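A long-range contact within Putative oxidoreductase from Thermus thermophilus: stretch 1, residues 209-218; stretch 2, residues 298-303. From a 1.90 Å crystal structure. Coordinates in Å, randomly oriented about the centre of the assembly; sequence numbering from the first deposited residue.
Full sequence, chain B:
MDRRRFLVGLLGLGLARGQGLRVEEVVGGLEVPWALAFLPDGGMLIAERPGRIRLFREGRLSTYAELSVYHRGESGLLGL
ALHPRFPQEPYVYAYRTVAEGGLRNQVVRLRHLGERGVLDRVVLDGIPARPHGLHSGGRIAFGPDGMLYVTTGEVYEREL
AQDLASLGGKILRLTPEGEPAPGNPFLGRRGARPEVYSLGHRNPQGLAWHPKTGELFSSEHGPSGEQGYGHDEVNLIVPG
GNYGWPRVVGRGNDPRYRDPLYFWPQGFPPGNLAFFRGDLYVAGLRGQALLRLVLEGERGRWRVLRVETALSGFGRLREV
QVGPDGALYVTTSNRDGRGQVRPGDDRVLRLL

Stretch 1 (209-218) WHPKTGELFS
Stretch 2 298-303: ERGRWR

How does stretch 2 approach stretch 1? Glu298 to Arg301 form a type II turn, closed by Arg301 N to Glu298 O at 2.8 Å, with the CA atoms of Thr213 and Arg299 6.1 Å apart. Glu298 points away, whereas the CA-to-CB bond of Arg299 (phi/psi -50/126) points sideways, and its side chain (t, t, t, chi4 -65°) extends so that NE makes a weak 3.4 Å hydrogen bond to Thr213 O. Glu215 CG lies over one guanidinium face.

What holds the turn's apex? Gly300, at phi/psi 79/-2, donates its N to Glu215 OE2 at 2.7 Å. Glu215 (-69/143; m, t, chi3 -65°) points toward stretch 2, so its carboxylate reaches both backbone and indole.

How is Trp302 seated? After Arg301 points away, Trp302 (-103/155; m, chi2 103°) turns back toward stretch 1, and its NE1 donates to Glu215 OE1 at 2.6 Å, nearly straight at 165°. Thr213 OG1 (chi1 p) donates a hydrogen bond to Glu215 OE1 at 2.7 Å. Phe217 (m, chi2 -105°) sets its edge against the indole face, CZ to Trp302 CD1 4.0 Å, while the His210 ring (t, chi2 -70°) lies near parallel but slid apart, NE2 to Trp302 CH2 3.5 Å.

What shapes the receiving loop? His210 N bonds Glu215 O at 2.9 Å and Gly214 N (83/4) bonds His210 O at 2.8 Å, closing the loop before strand 216-218.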

# COMPACT_ATOMS: atom_id res chain seq x y z
N TRP B 209 6.65 6.02 12.55
CA TRP B 209 6.95 4.75 13.20
C TRP B 209 6.84 3.57 12.24
O TRP B 209 5.87 3.46 11.49
CB TRP B 209 6.02 4.55 14.40
CG TRP B 209 6.35 5.41 15.59
CD1 TRP B 209 7.21 5.11 16.60
CD2 TRP B 209 5.84 6.72 15.86
NE1 TRP B 209 7.27 6.15 17.50
CE2 TRP B 209 6.44 7.15 17.07
CE3 TRP B 209 4.94 7.57 15.21
CZ2 TRP B 209 6.17 8.40 17.63
CZ3 TRP B 209 4.67 8.82 15.78
CH2 TRP B 209 5.28 9.22 16.98
N HIS B 210 7.84 2.70 12.26
CA HIS B 210 7.85 1.52 11.40
C HIS B 210 6.70 0.63 11.87
O HIS B 210 6.64 0.23 13.04
CB HIS B 210 9.19 0.80 11.52
CG HIS B 210 9.41 -0.25 10.47
ND1 HIS B 210 8.71 -1.43 10.44
CD2 HIS B 210 10.26 -0.28 9.41
CE1 HIS B 210 9.11 -2.14 9.40
NE2 HIS B 210 10.05 -1.47 8.76
N PRO B 211 5.78 0.28 10.96
CA PRO B 211 4.62 -0.56 11.30
C PRO B 211 4.92 -1.93 11.91
O PRO B 211 4.13 -2.44 12.71
CB PRO B 211 3.88 -0.66 9.96
CG PRO B 211 4.99 -0.60 8.96
CD PRO B 211 5.85 0.52 9.51
N LYS B 212 6.05 -2.52 11.54
CA LYS B 212 6.41 -3.84 12.05
C LYS B 212 7.17 -3.81 13.37
O LYS B 212 6.84 -4.55 14.31
CB LYS B 212 7.24 -4.59 11.01
CG LYS B 212 6.61 -4.64 9.63
CD LYS B 212 5.40 -5.57 9.59
CE LYS B 212 4.23 -4.92 8.87
NZ LYS B 212 3.09 -5.86 8.69
N THR B 213 8.18 -2.96 13.45
CA THR B 213 9.03 -2.88 14.64
C THR B 213 8.63 -1.86 15.69
O THR B 213 8.99 -2.01 16.86
CB THR B 213 10.48 -2.59 14.23
OG1 THR B 213 10.55 -1.27 13.66
CG2 THR B 213 10.96 -3.61 13.20
N GLY B 214 7.91 -0.82 15.29
CA GLY B 214 7.52 0.20 16.24
C GLY B 214 8.63 1.22 16.45
O GLY B 214 8.52 2.12 17.28
N GLU B 215 9.71 1.07 15.69
CA GLU B 215 10.85 1.98 15.78
C GLU B 215 10.49 3.36 15.24
O GLU B 215 9.76 3.48 14.26
CB GLU B 215 12.03 1.43 14.98
CG GLU B 215 12.68 0.19 15.56
CD GLU B 215 13.66 -0.43 14.59
OE1 GLU B 215 13.21 -0.91 13.53
OE2 GLU B 215 14.88 -0.44 14.88
N LEU B 216 11.03 4.40 15.88
CA LEU B 216 10.77 5.77 15.47
C LEU B 216 11.82 6.29 14.49
O LEU B 216 13.02 6.14 14.72
CB LEU B 216 10.73 6.70 16.69
CG LEU B 216 10.64 8.20 16.38
CD1 LEU B 216 9.35 8.50 15.63
CD2 LEU B 216 10.70 9.00 17.68
N PHE B 217 11.35 6.89 13.40
CA PHE B 217 12.23 7.45 12.39
C PHE B 217 11.91 8.93 12.31
O PHE B 217 10.75 9.33 12.47
CB PHE B 217 11.96 6.80 11.03
CG PHE B 217 12.45 5.39 10.94
CD1 PHE B 217 13.60 5.08 10.23
CD2 PHE B 217 11.76 4.37 11.58
CE1 PHE B 217 14.07 3.77 10.16
CE2 PHE B 217 12.22 3.05 11.52
CZ PHE B 217 13.38 2.75 10.81
N SER B 218 12.93 9.75 12.07
CA SER B 218 12.74 11.19 11.99
C SER B 218 13.54 11.77 10.83
O SER B 218 14.54 11.20 10.40
CB SER B 218 13.19 11.83 13.31
OG SER B 218 13.05 13.24 13.28
N GLU B 298 16.49 -5.36 9.73
CA GLU B 298 15.62 -5.75 10.82
C GLU B 298 15.73 -4.70 11.92
O GLU B 298 16.50 -3.75 11.81
CB GLU B 298 16.04 -7.12 11.34
CG GLU B 298 17.47 -7.16 11.87
CD GLU B 298 18.02 -8.58 11.97
OE1 GLU B 298 17.27 -9.49 12.38
OE2 GLU B 298 19.21 -8.77 11.64
N ARG B 299 14.96 -4.89 12.99
CA ARG B 299 14.98 -3.95 14.11
C ARG B 299 16.40 -3.67 14.57
O ARG B 299 17.16 -4.60 14.87
CB ARG B 299 14.16 -4.52 15.27
CG ARG B 299 13.73 -3.48 16.31
CD ARG B 299 12.83 -4.10 17.37
NE ARG B 299 11.95 -3.12 18.00
CZ ARG B 299 12.37 -2.11 18.75
NH1 ARG B 299 13.67 -1.93 18.98
NH2 ARG B 299 11.49 -1.26 19.28
N GLY B 300 16.77 -2.40 14.62
CA GLY B 300 18.10 -2.02 15.06
C GLY B 300 19.19 -2.17 14.01
O GLY B 300 20.34 -1.83 14.26
N ARG B 301 18.82 -2.67 12.83
CA ARG B 301 19.79 -2.87 11.75
C ARG B 301 19.37 -2.58 10.32
O ARG B 301 19.43 -3.45 9.45
CB ARG B 301 20.34 -4.30 11.80
CG ARG B 301 21.32 -4.56 12.93
CD ARG B 301 22.76 -4.35 12.49
NE ARG B 301 23.22 -5.42 11.61
CZ ARG B 301 24.44 -5.49 11.08
NH1 ARG B 301 25.33 -4.55 11.35
NH2 ARG B 301 24.77 -6.51 10.30
N TRP B 302 18.97 -1.34 10.06
CA TRP B 302 18.38 -0.96 8.78
C TRP B 302 19.37 -0.21 7.90
O TRP B 302 20.32 0.41 8.38
CB TRP B 302 17.16 -0.05 8.98
CG TRP B 302 16.02 -0.68 9.71
CD1 TRP B 302 15.66 -0.48 11.01
CD2 TRP B 302 15.08 -1.62 9.18
NE1 TRP B 302 14.55 -1.23 11.32
CE2 TRP B 302 14.17 -1.94 10.21
CE3 TRP B 302 14.91 -2.22 7.92
CZ2 TRP B 302 13.11 -2.83 10.03
CZ3 TRP B 302 13.86 -3.11 7.74
CH2 TRP B 302 12.97 -3.41 8.79
N ARG B 303 19.14 -0.27 6.60
CA ARG B 303 19.96 0.43 5.63
C ARG B 303 19.13 0.64 4.38
O ARG B 303 18.22 -0.14 4.09
CB ARG B 303 21.24 -0.36 5.31
CG ARG B 303 21.05 -1.67 4.57
CD ARG B 303 22.38 -2.42 4.53
NE ARG B 303 22.34 -3.63 3.71
CZ ARG B 303 23.32 -4.52 3.67
NH1 ARG B 303 24.42 -4.34 4.39
NH2 ARG B 303 23.22 -5.59 2.89